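Local coordinates for putative MCP-type signal transduction protein (Campylobacter jejuni subsp. jejuni serotype O:2, PDB 4WY9) that probably serves as a chemoreceptor in chemotaxis, its periplasmic tandem-PAS sensing domain recognising ligands, perhaps indirectly, on the way to signal transduction, at residues Asn61-Ile66 / Met106-Glu111; Ala165-Ile170 / Gly184-Phe189. One frame throughout, in Å; residues are numbered along the deposited sequence.

Contact 1: residues Asn61-Ile66 / Met106-Glu111; sequences NITNII and MLYADE
Met106 and Tyr108 reach from one face of strand 104-110 to a row of side chains on helix 59-70, formed by Ile62, Thr63 and Ile66. The arrangement illustrates how a helix packs on a sheet in a PDC (Cache) sensor domain: the axes of the two short segments come within 10.9 Å at their closest, inclined at 32°, and side chains alone make the contact. Met106 starts straight and then bends at its thioether (chi3 78°), which turns CE to the helix. That methyl lies 3.4 Å from Thr63 OG1 and 4.1 Å from Ile66 CD1, while Met106 SD rests against Ile62 CG2 at 4.0 Å. Ile66 points at the strand and offers two methyls to one ring. Ile66 CG2, anti to the backbone N (chi1 -61° for CG1), sits 3.8 Å from Tyr108 CD1, and Ile66 CD1 approaches Tyr108 CE1; the ring is met obliquely, the two side chains crossing at about a right angle. The phenol OH of Tyr108 comes 3.7 Å from Thr63 CG2. Thr63 OG1 lies beside its own backbone N and is hydrogen-bonded to the carbonyl of Ile59 one turn earlier, so the polar end of this residue is engaged within the helix. Ile62 also touches Leu81, and Ile66 touches Thr79, both on strand 78-83. No hydrogen bond joins the two segments, which implies that the grip between them rests on van der Waals fit of methyls, thioether and ring rather than on directional bonds.

Contact 2: residues Ala165-Ile170 / Gly184-Phe189; sequences AVNVAI and GMTLDF
Val166 and Ala165 meet Leu187, Thr186 and Phe189 across a beta hairpin, strands 163-173 and 179-188, within the antiparallel sheet of the PDC sensor domain. Val166 and Leu187 form a hydrogen-bonded pair: Val166 N donates to Leu187 O, and Leu187 N returns a nearly straight bond of 3.0 Å to Val166 O (169° at the hydrogen). Val168 and Met185 repeat the pattern. The side chain of Val166 holds CG1 between its backbone N and carbonyl carbon (chi1 61°), and there CG1 meets Phe189 CZ at 3.4 Å and Leu187 CB at 3.9 Å. Phe189, just past the strand, brings its ring obliquely against the backbone of Ala165, with Phe189 CE2 3.5 Å from Ala165 C. On the sheet's other face Ala165 places CB 3.6 Å from Thr186 CG2, and Met156 of strand 154-156 touches both residues. Beside them Asn167 and Thr186 lie alongside each other, pointing the same way in a buried setting. Asn167 OD1 is also hydrogen-bonded to Tyr80 OH, of strand 78-83, while the hydroxyl of Thr186 (OG1) donates to that same OD1 at 2.8 Å, tilted 31° from the carbonyl plane.

Both contacts are buried and reach the same antiparallel sheet, yet they work in different ways. Contact 1 lays a helix on the sheet by side chains alone, its centre about 20 Å from that of the chain; contact 2, whose centre is about 5 Å from that of the chain, joins two neighbouring strands within the sheet, chiefly through backbone bonds. It also buries roughly twice the surface, 459 against 216 Å². Strand 78-83 connects them, pairing with 104-110 on one side and 179-188 on the other. Helix 8-51 touches side chains of both, at Ile62 in contact 1 and at Val168 and Met185 in contact 2. Their centres are about 15 Å apart, without direct touch.

Contact 1: residues Asn61-Ile66 / Met106-Glu111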
loop_
_atom_site.group_PDB
_atom_site.type_symbol
_atom_site.label_atom_id
_atom_site.label_comp_id
_atom_site.label_asym_id
_atom_site.label_seq_id
_atom_site.Cartn_x
_atom_site.Cartn_y
_atom_site.Cartn_z
ATOM N N ASN A 61 -3.650 25.890 -11.083
ATOM C CA ASN A 61 -2.701 25.908 -9.970
ATOM C C ASN A 61 -2.715 24.576 -9.255
ATOM O O ASN A 61 -1.677 24.031 -8.903
ATOM C CB ASN A 61 -2.995 27.026 -9.014
ATOM C CG ASN A 61 -2.495 28.389 -9.493
ATOM O OD1 ASN A 61 -1.829 28.477 -10.535
ATOM N ND2 ASN A 61 -2.813 29.424 -8.765
ATOM N N ILE A 62 -3.907 24.027 -9.039
ATOM C CA ILE A 62 -4.033 22.719 -8.398
ATOM C C ILE A 62 -3.404 21.632 -9.270
ATOM O O ILE A 62 -2.685 20.770 -8.787
ATOM C CB ILE A 62 -5.504 22.410 -8.090
ATOM C CG1 ILE A 62 -6.041 23.374 -7.043
ATOM C CG2 ILE A 62 -5.679 20.974 -7.641
ATOM C CD1 ILE A 62 -7.528 23.300 -6.801
ATOM N N THR A 63 -3.729 21.637 -10.568
ATOM C CA THR A 63 -3.190 20.656 -11.476
ATOM C C THR A 63 -1.678 20.635 -11.460
ATOM O O THR A 63 -1.061 19.579 -11.453
ATOM C CB THR A 63 -3.659 20.903 -12.931
ATOM O OG1 THR A 63 -5.087 20.819 -12.977
ATOM C CG2 THR A 63 -3.046 19.904 -13.861
ATOM N N ASN A 64 -1.065 21.809 -11.472
ATOM C CA ASN A 64 0.381 21.903 -11.548
ATOM C C ASN A 64 1.014 21.385 -10.296
ATOM O O ASN A 64 2.069 20.754 -10.362
ATOM C CB ASN A 64 0.793 23.343 -11.799
ATOM C CG ASN A 64 0.392 23.825 -13.147
ATOM O OD1 ASN A 64 0.093 23.036 -14.058
ATOM N ND2 ASN A 64 0.370 25.115 -13.301
ATOM N N ILE A 65 0.383 21.609 -9.139
ATOM C CA ILE A 65 0.909 21.052 -7.879
ATOM C C ILE A 65 0.909 19.526 -7.922
ATOM O O ILE A 65 1.885 18.877 -7.511
ATOM C CB ILE A 65 0.089 21.569 -6.677
ATOM C CG1 ILE A 65 0.365 23.056 -6.478
ATOM C CG2 ILE A 65 0.344 20.760 -5.437
ATOM C CD1 ILE A 65 -0.626 23.714 -5.554
ATOM N N ILE A 66 -0.160 18.933 -8.443
ATOM C CA ILE A 66 -0.212 17.484 -8.556
ATOM C C ILE A 66 0.810 16.947 -9.533
ATOM O O ILE A 66 1.599 16.028 -9.200
ATOM C CB ILE A 66 -1.624 17.000 -8.997
ATOM C CG1 ILE A 66 -2.678 17.412 -7.980
ATOM C CG2 ILE A 66 -1.651 15.500 -9.194
ATOM C CD1 ILE A 66 -4.111 17.210 -8.482
ATOM N N MET A 106 -9.751 14.168 -9.438
ATOM C CA MET A 106 -8.665 14.269 -10.389
ATOM C C MET A 106 -7.772 13.065 -10.195
ATOM O O MET A 106 -7.076 12.985 -9.175
ATOM C CB MET A 106 -7.878 15.545 -10.186
ATOM C CG MET A 106 -8.751 16.804 -10.259
ATOM S SD MET A 106 -7.928 18.326 -9.694
ATOM C CE MET A 106 -6.939 18.697 -11.087
ATOM N N LEU A 107 -7.797 12.124 -11.139
ATOM C CA LEU A 107 -7.081 10.874 -11.041
ATOM C C LEU A 107 -6.004 10.827 -12.108
ATOM O O LEU A 107 -6.306 11.027 -13.293
ATOM C CB LEU A 107 -8.036 9.689 -11.198
ATOM C CG LEU A 107 -7.456 8.267 -11.156
ATOM C CD1 LEU A 107 -6.786 7.970 -9.813
ATOM C CD2 LEU A 107 -8.529 7.250 -11.465
ATOM N N TYR A 108 -4.760 10.529 -11.698
ATOM C CA TYR A 108 -3.629 10.478 -12.600
ATOM C C TYR A 108 -2.946 9.116 -12.587
ATOM O O TYR A 108 -2.803 8.513 -11.520
ATOM C CB TYR A 108 -2.626 11.583 -12.227
ATOM C CG TYR A 108 -3.188 12.963 -12.464
ATOM C CD1 TYR A 108 -3.956 13.599 -11.511
ATOM C CD2 TYR A 108 -2.957 13.634 -13.669
ATOM C CE1 TYR A 108 -4.476 14.852 -11.751
ATOM C CE2 TYR A 108 -3.488 14.865 -13.906
ATOM C CZ TYR A 108 -4.250 15.477 -12.930
ATOM O OH TYR A 108 -4.790 16.726 -13.143
ATOM N N ALA A 109 -2.537 8.646 -13.758
ATOM C CA ALA A 109 -1.729 7.471 -13.941
ATOM C C ALA A 109 -0.429 7.844 -14.648
ATOM O O ALA A 109 -0.276 8.951 -15.155
ATOM C CB ALA A 109 -2.472 6.425 -14.770
ATOM N N ASP A 110 0.501 6.894 -14.691
ATOM C CA ASP A 110 1.741 7.141 -15.414
ATOM C C ASP A 110 1.455 7.271 -16.908
ATOM O O ASP A 110 0.550 6.608 -17.430
ATOM C CB ASP A 110 2.744 6.019 -15.154
ATOM C CG ASP A 110 3.328 6.075 -13.756
ATOM O OD1 ASP A 110 3.404 7.187 -13.194
ATOM O OD2 ASP A 110 3.731 5.011 -13.235
ATOM N N GLU A 111 2.202 8.137 -17.588
ATOM C CA GLU A 111 2.166 8.171 -19.066
ATOM C C GLU A 111 3.192 7.125 -19.536
ATOM O O GLU A 111 2.837 6.101 -20.135
ATOM C CB GLU A 111 2.544 9.548 -19.629
ATOM C CG GLU A 111 2.100 10.718 -18.776
ATOM C CD GLU A 111 2.359 12.066 -19.438
ATOM O OE1 GLU A 111 3.473 12.268 -19.983
ATOM O OE2 GLU A 111 1.439 12.918 -19.413
#

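Contact 2: residues Ala165-Ile170 / Gly184-Phe189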
loop_
_atom_site.group_PDB
_atom_site.type_symbol
_atom_site.label_atom_id
_atom_site.label_comp_id
_atom_site.label_asym_id
_atom_site.label_seq_id
_atom_site.Cartn_x
_atom_site.Cartn_y
_atom_site.Cartn_z
ATOM N N ALA A 165 -3.785 -3.669 -4.471
ATOM C CA ALA A 165 -3.325 -2.335 -4.150
ATOM C C ALA A 165 -3.386 -2.013 -2.682
ATOM O O ALA A 165 -4.125 -2.620 -1.922
ATOM C CB ALA A 165 -4.158 -1.333 -4.898
ATOM N N VAL A 166 -2.631 -0.980 -2.288
ATOM C CA VAL A 166 -2.847 -0.330 -1.012
ATOM C C VAL A 166 -2.894 1.184 -1.237
ATOM O O VAL A 166 -2.195 1.711 -2.107
ATOM C CB VAL A 166 -1.782 -0.702 0.030
ATOM C CG1 VAL A 166 -0.359 -0.282 -0.424
ATOM C CG2 VAL A 166 -2.102 -0.104 1.382
ATOM N N ASN A 167 -3.727 1.856 -0.456
ATOM C CA ASN A 167 -3.903 3.280 -0.588
ATOM C C ASN A 167 -3.360 4.040 0.600
ATOM O O ASN A 167 -3.451 3.586 1.736
ATOM C CB ASN A 167 -5.368 3.615 -0.800
ATOM C CG ASN A 167 -5.850 3.183 -2.147
ATOM O OD1 ASN A 167 -5.736 3.941 -3.118
ATOM N ND2 ASN A 167 -6.316 1.959 -2.241
ATOM N N VAL A 168 -2.832 5.226 0.313
ATOM C CA VAL A 168 -2.257 6.128 1.283
ATOM C C VAL A 168 -2.919 7.468 1.030
ATOM O O VAL A 168 -2.933 7.895 -0.124
ATOM C CB VAL A 168 -0.745 6.232 1.138
ATOM C CG1 VAL A 168 -0.159 7.207 2.094
ATOM C CG2 VAL A 168 -0.088 4.814 1.359
ATOM N N ALA A 169 -3.469 8.108 2.049
ATOM C CA ALA A 169 -4.231 9.339 1.833
ATOM C C ALA A 169 -4.194 10.283 3.009
ATOM O O ALA A 169 -4.025 9.869 4.167
ATOM C CB ALA A 169 -5.683 8.987 1.481
ATOM N N ILE A 170 -4.347 11.572 2.713
ATOM C CA ILE A 170 -4.287 12.637 3.712
ATOM C C ILE A 170 -5.384 13.661 3.421
ATOM O O ILE A 170 -5.615 14.007 2.249
ATOM C CB ILE A 170 -2.905 13.324 3.707
ATOM C CG1 ILE A 170 -1.789 12.303 3.931
ATOM C CG2 ILE A 170 -2.807 14.436 4.720
ATOM C CD1 ILE A 170 -0.404 12.894 3.848
ATOM N N GLY A 184 -4.470 11.471 -2.247
ATOM C CA GLY A 184 -3.969 10.152 -1.977
ATOM C C GLY A 184 -3.219 9.525 -3.119
ATOM O O GLY A 184 -3.165 10.065 -4.232
ATOM N N MET A 185 -2.657 8.359 -2.836
ATOM C CA MET A 185 -1.872 7.602 -3.767
ATOM C C MET A 185 -2.204 6.115 -3.683
ATOM O O MET A 185 -2.544 5.631 -2.591
ATOM C CB MET A 185 -0.378 7.763 -3.499
ATOM C CG MET A 185 0.099 9.180 -3.476
ATOM S SD MET A 185 1.670 9.184 -2.616
ATOM C CE MET A 185 2.193 10.831 -2.759
ATOM N N THR A 186 -2.045 5.421 -4.792
ATOM C CA THR A 186 -2.238 3.989 -4.867
ATOM C C THR A 186 -0.957 3.314 -5.260
ATOM O O THR A 186 -0.382 3.664 -6.288
ATOM C CB THR A 186 -3.342 3.591 -5.876
ATOM O OG1 THR A 186 -4.533 4.299 -5.598
ATOM C CG2 THR A 186 -3.599 2.118 -5.835
ATOM N N LEU A 187 -0.533 2.317 -4.470
ATOM C CA LEU A 187 0.570 1.438 -4.807
ATOM C C LEU A 187 0.010 0.124 -5.324
ATOM O O LEU A 187 -0.812 -0.502 -4.654
ATOM C CB LEU A 187 1.455 1.193 -3.593
ATOM C CG LEU A 187 2.569 0.152 -3.693
ATOM C CD1 LEU A 187 3.596 0.524 -4.714
ATOM C CD2 LEU A 187 3.211 -0.030 -2.315
ATOM N N ASP A 188 0.423 -0.258 -6.525
ATOM C CA ASP A 188 0.112 -1.562 -7.094
ATOM C C ASP A 188 1.136 -2.569 -6.588
ATOM O O ASP A 188 2.328 -2.424 -6.838
ATOM C CB ASP A 188 0.114 -1.477 -8.616
ATOM C CG ASP A 188 -0.239 -2.774 -9.319
ATOM O OD1 ASP A 188 -0.167 -3.870 -8.724
ATOM O OD2 ASP A 188 -0.563 -2.698 -10.521
ATOM N N PHE A 189 0.693 -3.606 -5.874
ATOM C CA PHE A 189 1.639 -4.536 -5.282
ATOM C C PHE A 189 2.451 -5.325 -6.309
ATOM O O PHE A 189 3.442 -5.949 -5.943
ATOM C CB PHE A 189 0.941 -5.486 -4.311
ATOM C CG PHE A 189 0.660 -4.850 -2.963
ATOM C CD1 PHE A 189 1.714 -4.437 -2.146
ATOM C CD2 PHE A 189 -0.634 -4.641 -2.525
ATOM C CE1 PHE A 189 1.496 -3.864 -0.926
ATOM C CE2 PHE A 189 -0.864 -4.054 -1.292
ATOM C CZ PHE A 189 0.188 -3.659 -0.492
#